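Local coordinates for protein rhamnonate dehydratase (Gibberella zeae PH-1, PDB 3FXG) that probably catalyses the magnesium-dependent dehydration of L-rhamnonate, as a member of the enolase superfamily, at residues Ile14-Ile19 / Pro88-Val93; His94-Arg99 / Ser120-Arg125; Glu98-Gly103 / Glu114-Ala119. All blocks are in the same frame, centred on the assembly; numbering follows the deposited sequence.

In the fold
All three contacts use helix 86-101. Interaction 1 sets its first half against strand 11-19. Interactions 2 and 3 set its second half against helix 109-119 and the loop that follows. The centres of interactions 2 and 3 lie about 8 Å apart, and they share E98 and R99. Interaction 1 is about 13 Å from interaction 2, centre to centre, and S16 OG probably hydrogen-bonds H94 NE2 at 2.7 Å between them. I14 CD1 also packs on L101 CD1 at 3.5 Å, joining interactions 1 and 3. The magnesium ligands D222, E248 and E275 belong to none of these segments. All three contacts touch the second subunit.

Interaction 1: residues Ile14-Ile19 / Pro88-Val93; sequences IRSFII and PACWLV
I14 and V93 each turn a branch anti to the backbone N, CG1 of I14 at chi1 180° and CG1 of V93 at chi1 168°. The two side chains cross obliquely, and I14 CD1 rests on V93 CG1 at 3.7 Å. One turn back along the helix, C90 fills the middle of the contact. Its CB lies 3.5 Å from S16 OG, and its SG is 3.8 Å from S16 CB. The same sulfur touches I18 CG1 at 3.9 Å, so C90 sits against two strand side chains. No hydrogen bond joins the two segments. The hydroxyl of S16 is buried here, and it bonds to H94 of the next helical turn and to S400. The strand and helix axes run nearly antiparallel, at 173°, with a closest approach of 8.3 Å. This is helix-on-sheet packing in the N-terminal domain of the mandelate racemase family. R15, F17 and I19 pair through their backbones with strand 66-73, and I18 pairs with I398 on the other edge. On the helix, C90 also meets F67 of strand 66-73, while V93 leans on V132 of helix 128-148.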
loop_
_atom_site.group_PDB
_atom_site.type_symbol
_atom_site.label_atom_id
_atom_site.label_comp_id
_atom_site.label_asym_id
_atom_site.label_seq_id
_atom_site.Cartn_x
_atom_site.Cartn_y
_atom_site.Cartn_z
ATOM N N ILE A 14 -21.996 -45.369 12.289
ATOM C CA ILE A 14 -21.559 -44.843 11.008
ATOM C C ILE A 14 -20.925 -45.983 10.222
ATOM O O ILE A 14 -20.135 -46.762 10.758
ATOM C CB ILE A 14 -20.542 -43.684 11.172
ATOM C CG1 ILE A 14 -20.114 -43.171 9.795
ATOM C CG2 ILE A 14 -19.335 -44.146 11.965
ATOM C CD1 ILE A 14 -19.386 -41.833 9.832
ATOM N N ARG A 15 -21.299 -46.092 8.954
ATOM C CA ARG A 15 -20.778 -47.134 8.084
ATOM C C ARG A 15 -20.243 -46.488 6.811
ATOM O O ARG A 15 -20.738 -45.447 6.386
ATOM C CB ARG A 15 -21.894 -48.127 7.729
ATOM C CG ARG A 15 -22.494 -48.879 8.916
ATOM C CD ARG A 15 -23.634 -49.797 8.471
ATOM N NE ARG A 15 -24.840 -49.061 8.084
ATOM C CZ ARG A 15 -25.777 -48.646 8.937
ATOM N NH1 ARG A 15 -25.656 -48.894 10.235
ATOM N NH2 ARG A 15 -26.838 -47.984 8.493
ATOM N N SER A 16 -19.223 -47.091 6.211
ATOM C CA SER A 16 -18.668 -46.558 4.973
ATOM C C SER A 16 -18.486 -47.691 3.981
ATOM O O SER A 16 -18.211 -48.832 4.364
ATOM C CB SER A 16 -17.327 -45.852 5.222
ATOM O OG SER A 16 -16.321 -46.762 5.617
ATOM N N PHE A 17 -18.650 -47.368 2.705
ATOM C CA PHE A 17 -18.530 -48.348 1.637
ATOM C C PHE A 17 -17.766 -47.769 0.464
ATOM O O PHE A 17 -17.826 -46.568 0.200
ATOM C CB PHE A 17 -19.918 -48.750 1.131
ATOM C CG PHE A 17 -20.814 -49.315 2.186
ATOM C CD1 PHE A 17 -20.832 -50.681 2.442
ATOM C CD2 PHE A 17 -21.637 -48.478 2.935
ATOM C CE1 PHE A 17 -21.659 -51.210 3.429
ATOM C CE2 PHE A 17 -22.468 -48.995 3.926
ATOM C CZ PHE A 17 -22.478 -50.365 4.173
ATOM N N ILE A 18 -17.049 -48.632 -0.241
ATOM C CA ILE A 18 -16.325 -48.221 -1.432
ATOM C C ILE A 18 -17.257 -48.618 -2.570
ATOM O O ILE A 18 -17.840 -49.703 -2.542
ATOM C CB ILE A 18 -15.000 -48.980 -1.575
ATOM C CG1 ILE A 18 -14.069 -48.600 -0.421
ATOM C CG2 ILE A 18 -14.365 -48.670 -2.924
ATOM C CD1 ILE A 18 -12.871 -49.498 -0.283
ATOM N N ILE A 19 -17.428 -47.742 -3.551
ATOM C CA ILE A 19 -18.304 -48.056 -4.668
ATOM C C ILE A 19 -17.508 -48.798 -5.734
ATOM O O ILE A 19 -16.602 -48.240 -6.345
ATOM C CB ILE A 19 -18.925 -46.772 -5.252
ATOM C CG1 ILE A 19 -19.633 -45.999 -4.133
ATOM C CG2 ILE A 19 -19.924 -47.121 -6.348
ATOM C CD1 ILE A 19 -20.190 -44.661 -4.556
ATOM N N PRO A 88 -8.882 -44.914 0.963
ATOM C CA PRO A 88 -8.243 -44.068 1.979
ATOM C C PRO A 88 -9.236 -43.188 2.739
ATOM O O PRO A 88 -9.041 -42.897 3.921
ATOM C CB PRO A 88 -7.218 -43.269 1.172
ATOM C CG PRO A 88 -7.827 -43.203 -0.200
ATOM C CD PRO A 88 -8.377 -44.598 -0.385
ATOM N N ALA A 89 -10.305 -42.779 2.064
ATOM C CA ALA A 89 -11.327 -41.952 2.689
ATOM C C ALA A 89 -12.040 -42.767 3.763
ATOM O O ALA A 89 -12.238 -42.295 4.885
ATOM C CB ALA A 89 -12.329 -41.468 1.644
ATOM N N CYS A 90 -12.417 -43.997 3.417
ATOM C CA CYS A 90 -13.110 -44.872 4.359
ATOM C C CYS A 90 -12.245 -45.193 5.566
ATOM O O CYS A 90 -12.747 -45.305 6.684
ATOM C CB CYS A 90 -13.527 -46.179 3.678
ATOM S SG CYS A 90 -14.795 -45.977 2.410
ATOM N N TRP A 91 -10.945 -45.346 5.338
ATOM C CA TRP A 91 -10.019 -45.654 6.423
ATOM C C TRP A 91 -10.047 -44.521 7.445
ATOM O O TRP A 91 -10.115 -44.760 8.650
ATOM C CB TRP A 91 -8.601 -45.812 5.876
ATOM C CG TRP A 91 -7.640 -46.431 6.844
ATOM C CD1 TRP A 91 -7.331 -47.758 6.962
ATOM C CD2 TRP A 91 -6.853 -45.746 7.828
ATOM N NE1 TRP A 91 -6.397 -47.941 7.954
ATOM C CE2 TRP A 91 -6.086 -46.723 8.502
ATOM C CE3 TRP A 91 -6.721 -44.399 8.204
ATOM C CZ2 TRP A 91 -5.196 -46.399 9.536
ATOM C CZ3 TRP A 91 -5.836 -44.075 9.233
ATOM C CH2 TRP A 91 -5.083 -45.075 9.886
ATOM N N LEU A 92 -10.003 -43.285 6.955
ATOM C CA LEU A 92 -10.018 -42.115 7.830
ATOM C C LEU A 92 -11.344 -41.958 8.567
ATOM O O LEU A 92 -11.366 -41.618 9.751
ATOM C CB LEU A 92 -9.715 -40.852 7.020
ATOM C CG LEU A 92 -8.292 -40.757 6.461
ATOM C CD1 LEU A 92 -8.194 -39.586 5.494
ATOM C CD2 LEU A 92 -7.301 -40.591 7.606
ATOM N N VAL A 93 -12.446 -42.207 7.867
ATOM C CA VAL A 93 -13.769 -42.098 8.470
ATOM C C VAL A 93 -13.832 -42.828 9.811
ATOM O O VAL A 93 -14.219 -42.253 10.830
ATOM C CB VAL A 93 -14.864 -42.706 7.555
ATOM C CG1 VAL A 93 -16.165 -42.848 8.331
ATOM C CG2 VAL A 93 -15.078 -41.826 6.328
#

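Interaction 2: residues His94-Arg99 / Ser120-Arg125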
loop_
_atom_site.group_PDB
_atom_site.type_symbol
_atom_site.label_atom_id
_atom_site.label_comp_id
_atom_site.label_asym_id
_atom_site.label_seq_id
_atom_site.Cartn_x
_atom_site.Cartn_y
_atom_site.Cartn_z
ATOM N N HIS A 94 -13.441 -44.096 9.804
ATOM C CA HIS A 94 -13.491 -44.921 11.006
ATOM C C HIS A 94 -12.323 -44.770 11.966
ATOM O O HIS A 94 -12.516 -44.758 13.178
ATOM C CB HIS A 94 -13.642 -46.389 10.604
ATOM C CG HIS A 94 -14.888 -46.664 9.820
ATOM N ND1 HIS A 94 -16.144 -46.649 10.389
ATOM C CD2 HIS A 94 -15.076 -46.899 8.500
ATOM C CE1 HIS A 94 -17.052 -46.862 9.453
ATOM N NE2 HIS A 94 -16.430 -47.016 8.298
ATOM N N GLN A 95 -11.111 -44.650 11.440
ATOM C CA GLN A 95 -9.950 -44.516 12.312
ATOM C C GLN A 95 -9.864 -43.167 13.021
ATOM O O GLN A 95 -9.427 -43.091 14.170
ATOM C CB GLN A 95 -8.666 -44.769 11.521
ATOM C CG GLN A 95 -8.479 -46.214 11.079
ATOM C CD GLN A 95 -8.410 -47.178 12.252
ATOM O OE1 GLN A 95 -9.360 -47.913 12.525
ATOM N NE2 GLN A 95 -7.288 -47.169 12.957
ATOM N N HIS A 96 -10.292 -42.099 12.358
ATOM C CA HIS A 96 -10.203 -40.788 12.984
ATOM C C HIS A 96 -11.512 -40.103 13.365
ATOM O O HIS A 96 -11.730 -39.760 14.526
ATOM C CB HIS A 96 -9.394 -39.841 12.086
ATOM C CG HIS A 96 -8.901 -38.613 12.789
ATOM N ND1 HIS A 96 -8.229 -37.601 12.137
ATOM C CD2 HIS A 96 -8.962 -38.243 14.091
ATOM C CE1 HIS A 96 -7.898 -36.663 13.006
ATOM N NE2 HIS A 96 -8.331 -37.027 14.198
ATOM N N PHE A 97 -12.397 -39.920 12.394
ATOM C CA PHE A 97 -13.629 -39.186 12.639
ATOM C C PHE A 97 -14.781 -39.843 13.393
ATOM O O PHE A 97 -15.565 -39.146 14.035
ATOM C CB PHE A 97 -14.116 -38.607 11.307
ATOM C CG PHE A 97 -13.066 -37.796 10.601
ATOM C CD1 PHE A 97 -12.501 -36.682 11.220
ATOM C CD2 PHE A 97 -12.596 -38.174 9.346
ATOM C CE1 PHE A 97 -11.480 -35.960 10.601
ATOM C CE2 PHE A 97 -11.577 -37.460 8.719
ATOM C CZ PHE A 97 -11.016 -36.351 9.349
ATOM N N GLU A 98 -14.883 -41.168 13.351
ATOM C CA GLU A 98 -15.984 -41.835 14.043
ATOM C C GLU A 98 -16.090 -41.448 15.519
ATOM O O GLU A 98 -17.192 -41.315 16.053
ATOM C CB GLU A 98 -15.858 -43.358 13.920
ATOM C CG GLU A 98 -17.086 -44.105 14.425
ATOM C CD GLU A 98 -17.054 -45.593 14.112
ATOM O OE1 GLU A 98 -16.410 -45.991 13.117
ATOM O OE2 GLU A 98 -17.692 -46.366 14.854
ATOM N N ARG A 99 -14.948 -41.245 16.168
ATOM C CA ARG A 99 -14.920 -40.891 17.587
ATOM C C ARG A 99 -15.694 -39.622 17.945
ATOM O O ARG A 99 -16.181 -39.485 19.065
ATOM C CB ARG A 99 -13.468 -40.740 18.062
ATOM C CG ARG A 99 -12.766 -39.471 17.580
ATOM C CD ARG A 99 -11.283 -39.498 17.953
ATOM N NE ARG A 99 -10.549 -40.492 17.170
ATOM C CZ ARG A 99 -9.340 -40.950 17.481
ATOM N NH1 ARG A 99 -8.718 -40.509 18.568
ATOM N NH2 ARG A 99 -8.750 -41.850 16.706
ATOM N N SER A 120 -7.875 -32.744 12.679
ATOM C CA SER A 120 -7.127 -33.304 11.557
ATOM C C SER A 120 -6.218 -32.281 10.882
ATOM O O SER A 120 -5.647 -32.552 9.826
ATOM C CB SER A 120 -8.084 -33.895 10.517
ATOM O OG SER A 120 -8.965 -32.908 10.007
HETATM N N MSE A 121 -6.082 -31.105 11.487
HETATM C CA MSE A 121 -5.237 -30.074 10.899
HETATM C C MSE A 121 -3.782 -30.490 10.750
HETATM O O MSE A 121 -3.103 -30.032 9.833
HETATM C CB MSE A 121 -5.289 -28.781 11.716
HETATM C CG MSE A 121 -6.575 -27.999 11.581
HETATM SE SE MSE A 121 -6.270 -26.105 11.873
HETATM C CE MSE A 121 -5.162 -26.214 13.452
ATOM N N PHE A 122 -3.296 -31.358 11.635
ATOM C CA PHE A 122 -1.899 -31.762 11.556
ATOM C C PHE A 122 -1.566 -32.527 10.279
ATOM O O PHE A 122 -0.397 -32.662 9.925
ATOM C CB PHE A 122 -1.479 -32.549 12.812
ATOM C CG PHE A 122 -2.074 -33.925 12.921
ATOM C CD1 PHE A 122 -1.314 -35.049 12.602
ATOM C CD2 PHE A 122 -3.374 -34.104 13.385
ATOM C CE1 PHE A 122 -1.841 -36.332 12.749
ATOM C CE2 PHE A 122 -3.912 -35.382 13.535
ATOM C CZ PHE A 122 -3.145 -36.499 13.219
ATOM N N TYR A 123 -2.585 -33.003 9.571
ATOM C CA TYR A 123 -2.344 -33.713 8.315
ATOM C C TYR A 123 -3.383 -33.334 7.267
ATOM O O TYR A 123 -3.444 -33.939 6.197
ATOM C CB TYR A 123 -2.346 -35.234 8.542
ATOM C CG TYR A 123 -3.705 -35.853 8.817
ATOM C CD1 TYR A 123 -4.504 -36.329 7.776
ATOM C CD2 TYR A 123 -4.186 -35.968 10.120
ATOM C CE1 TYR A 123 -5.753 -36.904 8.030
ATOM C CE2 TYR A 123 -5.431 -36.541 10.387
ATOM C CZ TYR A 123 -6.209 -37.005 9.337
ATOM O OH TYR A 123 -7.446 -37.555 9.598
ATOM N N GLY A 124 -4.178 -32.309 7.559
ATOM C CA GLY A 124 -5.218 -31.913 6.628
ATOM C C GLY A 124 -5.244 -30.476 6.151
ATOM O O GLY A 124 -4.334 -30.030 5.449
ATOM N N ARG A 125 -6.305 -29.768 6.537
ATOM C CA ARG A 125 -6.557 -28.375 6.166
ATOM C C ARG A 125 -7.013 -28.283 4.716
ATOM O O ARG A 125 -7.881 -27.475 4.377
ATOM C CB ARG A 125 -5.320 -27.501 6.394
ATOM C CG ARG A 125 -4.957 -27.363 7.863
ATOM C CD ARG A 125 -3.983 -26.218 8.115
ATOM N NE ARG A 125 -2.731 -26.353 7.374
ATOM C CZ ARG A 125 -2.362 -25.554 6.376
ATOM N NH1 ARG A 125 -3.156 -24.563 5.994
ATOM N NH2 ARG A 125 -1.185 -25.727 5.782
#
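H96 and Y123 reach toward each other tip to tip. H96 ND1 and Y123 OH form a nearly straight hydrogen bond of 2.7 Å (171°). Each partner lies in the plane of the other's ring, at its edge. The rings themselves meet rim to rim with planes at 36°, so neither stacks on the other. Chi1 of H96 is -163°, which puts CG anti to the backbone N, on the side of the loop. S120 CB touches the same ring, 3.7 Å from H96 CE1. F97 closes this tight part from the side. Its CZ comes tip to tip with Y123 OH at 3.8 Å, and its CE1 is 4.0 Å from S120 CB. S120 OG bonds back to M116 O in the preceding helix.

The contact belongs to the N-terminal domain of the enolase superfamily. Residues 120-125 connect helix 109-119 to helix 128-148, and the helix that receives them has a wider pi-type turn at 94-97. F97 goes on from here to V132, I133 and I136 of helix 128-148.

The packing is looser at F122, where CE2 approaches H96 CE1 only to 4.2 Å. Further round the helix, H94, Q95, E98 and R99 are partly exposed and do not touch the loop. They pair among themselves. H94 ND1 donates to E98 OE1 at 2.8 Å, in the imidazole plane, and R99 NH2 donates to Q95 O at 2.9 Å. The second subunit adds further bonds. H96 NE2 bonds W59 O of that subunit, R99 NH1 bonds S58 O there, and R125 forms a salt bridge with its D254.

Interaction 3: residues Glu98-Gly103 / Glu114-Ala119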
loop_
_atom_site.group_PDB
_atom_site.type_symbol
_atom_site.label_atom_id
_atom_site.label_comp_id
_atom_site.label_asym_id
_atom_site.label_seq_id
_atom_site.Cartn_x
_atom_site.Cartn_y
_atom_site.Cartn_z
ATOM N N GLU A 98 -14.883 -41.168 13.351
ATOM C CA GLU A 98 -15.984 -41.835 14.043
ATOM C C GLU A 98 -16.090 -41.448 15.519
ATOM O O GLU A 98 -17.192 -41.315 16.053
ATOM C CB GLU A 98 -15.858 -43.358 13.920
ATOM C CG GLU A 98 -17.086 -44.105 14.425
ATOM C CD GLU A 98 -17.054 -45.593 14.112
ATOM O OE1 GLU A 98 -16.410 -45.991 13.117
ATOM O OE2 GLU A 98 -17.692 -46.366 14.854
ATOM N N ARG A 99 -14.948 -41.245 16.168
ATOM C CA ARG A 99 -14.920 -40.891 17.587
ATOM C C ARG A 99 -15.694 -39.622 17.945
ATOM O O ARG A 99 -16.181 -39.485 19.065
ATOM C CB ARG A 99 -13.468 -40.740 18.062
ATOM C CG ARG A 99 -12.766 -39.471 17.580
ATOM C CD ARG A 99 -11.283 -39.498 17.953
ATOM N NE ARG A 99 -10.549 -40.492 17.170
ATOM C CZ ARG A 99 -9.340 -40.950 17.481
ATOM N NH1 ARG A 99 -8.718 -40.509 18.568
ATOM N NH2 ARG A 99 -8.750 -41.850 16.706
ATOM N N PHE A 100 -15.802 -38.690 17.004
ATOM C CA PHE A 100 -16.507 -37.438 17.268
ATOM C C PHE A 100 -18.005 -37.542 17.012
ATOM O O PHE A 100 -18.787 -36.726 17.506
ATOM C CB PHE A 100 -15.945 -36.327 16.379
ATOM C CG PHE A 100 -14.463 -36.155 16.489
ATOM C CD1 PHE A 100 -13.897 -35.602 17.632
ATOM C CD2 PHE A 100 -13.625 -36.563 15.456
ATOM C CE1 PHE A 100 -12.517 -35.457 17.746
ATOM C CE2 PHE A 100 -12.243 -36.425 15.561
ATOM C CZ PHE A 100 -11.689 -35.870 16.709
ATOM N N LEU A 101 -18.399 -38.557 16.256
ATOM C CA LEU A 101 -19.796 -38.728 15.877
ATOM C C LEU A 101 -20.677 -39.611 16.751
ATOM O O LEU A 101 -21.816 -39.250 17.039
ATOM C CB LEU A 101 -19.856 -39.243 14.439
ATOM C CG LEU A 101 -19.025 -38.449 13.427
ATOM C CD1 LEU A 101 -18.977 -39.199 12.108
ATOM C CD2 LEU A 101 -19.616 -37.058 13.250
ATOM N N ILE A 102 -20.171 -40.771 17.159
ATOM C CA ILE A 102 -20.982 -41.682 17.962
ATOM C C ILE A 102 -21.498 -41.048 19.249
ATOM O O ILE A 102 -20.724 -40.525 20.050
ATOM C CB ILE A 102 -20.207 -42.976 18.315
ATOM C CG1 ILE A 102 -19.613 -43.602 17.048
ATOM C CG2 ILE A 102 -21.147 -43.972 18.988
ATOM C CD1 ILE A 102 -20.627 -43.883 15.957
ATOM N N GLY A 103 -22.815 -41.096 19.433
ATOM C CA GLY A 103 -23.431 -40.536 20.626
ATOM C C GLY A 103 -23.733 -39.048 20.558
ATOM O O GLY A 103 -24.352 -38.496 21.467
ATOM N N GLU A 114 -16.052 -28.327 13.398
ATOM C CA GLU A 114 -14.874 -27.735 14.021
ATOM C C GLU A 114 -13.994 -28.814 14.629
ATOM O O GLU A 114 -12.769 -28.745 14.546
ATOM C CB GLU A 114 -15.277 -26.735 15.109
ATOM C CG GLU A 114 -16.063 -25.537 14.589
ATOM C CD GLU A 114 -15.311 -24.767 13.523
ATOM O OE1 GLU A 114 -14.144 -24.397 13.774
ATOM O OE2 GLU A 114 -15.885 -24.525 12.439
ATOM N N GLN A 115 -14.613 -29.816 15.243
ATOM C CA GLN A 115 -13.838 -30.889 15.852
ATOM C C GLN A 115 -13.093 -31.708 14.802
ATOM O O GLN A 115 -11.892 -31.935 14.922
ATOM C CB GLN A 115 -14.744 -31.798 16.689
ATOM C CG GLN A 115 -15.358 -31.092 17.897
ATOM C CD GLN A 115 -16.131 -32.033 18.795
ATOM O OE1 GLN A 115 -16.813 -32.940 18.319
ATOM N NE2 GLN A 115 -16.043 -31.811 20.105
HETATM N N MSE A 116 -13.798 -32.146 13.766
HETATM C CA MSE A 116 -13.155 -32.937 12.729
HETATM C C MSE A 116 -12.074 -32.142 12.004
HETATM O O MSE A 116 -11.002 -32.668 11.707
HETATM C CB MSE A 116 -14.193 -33.442 11.718
HETATM C CG MSE A 116 -15.198 -34.433 12.297
HETATM SE SE MSE A 116 -16.303 -35.231 10.917
HETATM C CE MSE A 116 -17.612 -33.819 10.720
ATOM N N TYR A 117 -12.348 -30.871 11.729
ATOM C CA TYR A 117 -11.377 -30.042 11.020
ATOM C C TYR A 117 -10.142 -29.724 11.861
ATOM O O TYR A 117 -9.012 -29.907 11.413
ATOM C CB TYR A 117 -12.018 -28.726 10.565
ATOM C CG TYR A 117 -11.093 -27.894 9.702
ATOM C CD1 TYR A 117 -10.999 -28.117 8.327
ATOM C CD2 TYR A 117 -10.268 -26.919 10.269
ATOM C CE1 TYR A 117 -10.101 -27.387 7.535
ATOM C CE2 TYR A 117 -9.367 -26.190 9.491
ATOM C CZ TYR A 117 -9.290 -26.428 8.126
ATOM O OH TYR A 117 -8.406 -25.705 7.353
ATOM N N ARG A 118 -10.352 -29.246 13.081
ATOM C CA ARG A 118 -9.223 -28.891 13.925
ATOM C C ARG A 118 -8.431 -30.099 14.419
ATOM O O ARG A 118 -7.223 -30.007 14.620
ATOM C CB ARG A 118 -9.695 -28.013 15.095
ATOM C CG ARG A 118 -10.158 -26.623 14.631
ATOM C CD ARG A 118 -10.621 -25.730 15.779
ATOM N NE ARG A 118 -9.539 -25.295 16.666
ATOM C CZ ARG A 118 -8.629 -24.369 16.365
ATOM N NH1 ARG A 118 -8.642 -23.762 15.184
ATOM N NH2 ARG A 118 -7.718 -24.019 17.265
ATOM N N ALA A 119 -9.100 -31.235 14.590
ATOM C CA ALA A 119 -8.414 -32.442 15.044
ATOM C C ALA A 119 -7.577 -33.078 13.932
ATOM O O ALA A 119 -6.673 -33.864 14.206
ATOM C CB ALA A 119 -9.422 -33.451 15.575
HETATM O O HOH W 1 -18.294 -34.849 19.347
#
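The F100 ring has Q115 O over one face. R99 CG lies over the centre of the other, 3.6 Å above the plane. A119 CB and M116 CG come to the ring from the same side as Q115 O. A119 CB makes the closest side-chain contact, 3.5 Å from F100 CZ. M116 CG is 4.1 Å from F100 CD2, and these two side chains slide past each other in opposite directions. The Q115 side chain passes the ring at a slant, with its amide turned 51° from the ring plane. Its OE1 lies 4.0 Å from F100 CB. F100 has its CG anti to the carbonyl carbon (chi1 -54°), and the ring enters between Q115, M116 and A119.

No direct hydrogen bond links the segments. A water joins them instead, donating to F100 O at 2.7 Å and to Q115 OE1 at 2.6 Å. This ties the F100 backbone to a side chain of the next helix. L101 adds a looser contact, with CD2 4.4 Å from the selenium of selenomethionine M116. In this weakly bonded last part of the helix, E98 O accepts from both L101 N and I102 N.

The contact packs together two successive helices, 86-101 and 109-119, of the N-terminal domain. Y52 of the second subunit meets the F100 ring edge-to-face. M116 and L101 both lean on I136 of helix 128-148, and L101 also reaches I11 of strand 11-19.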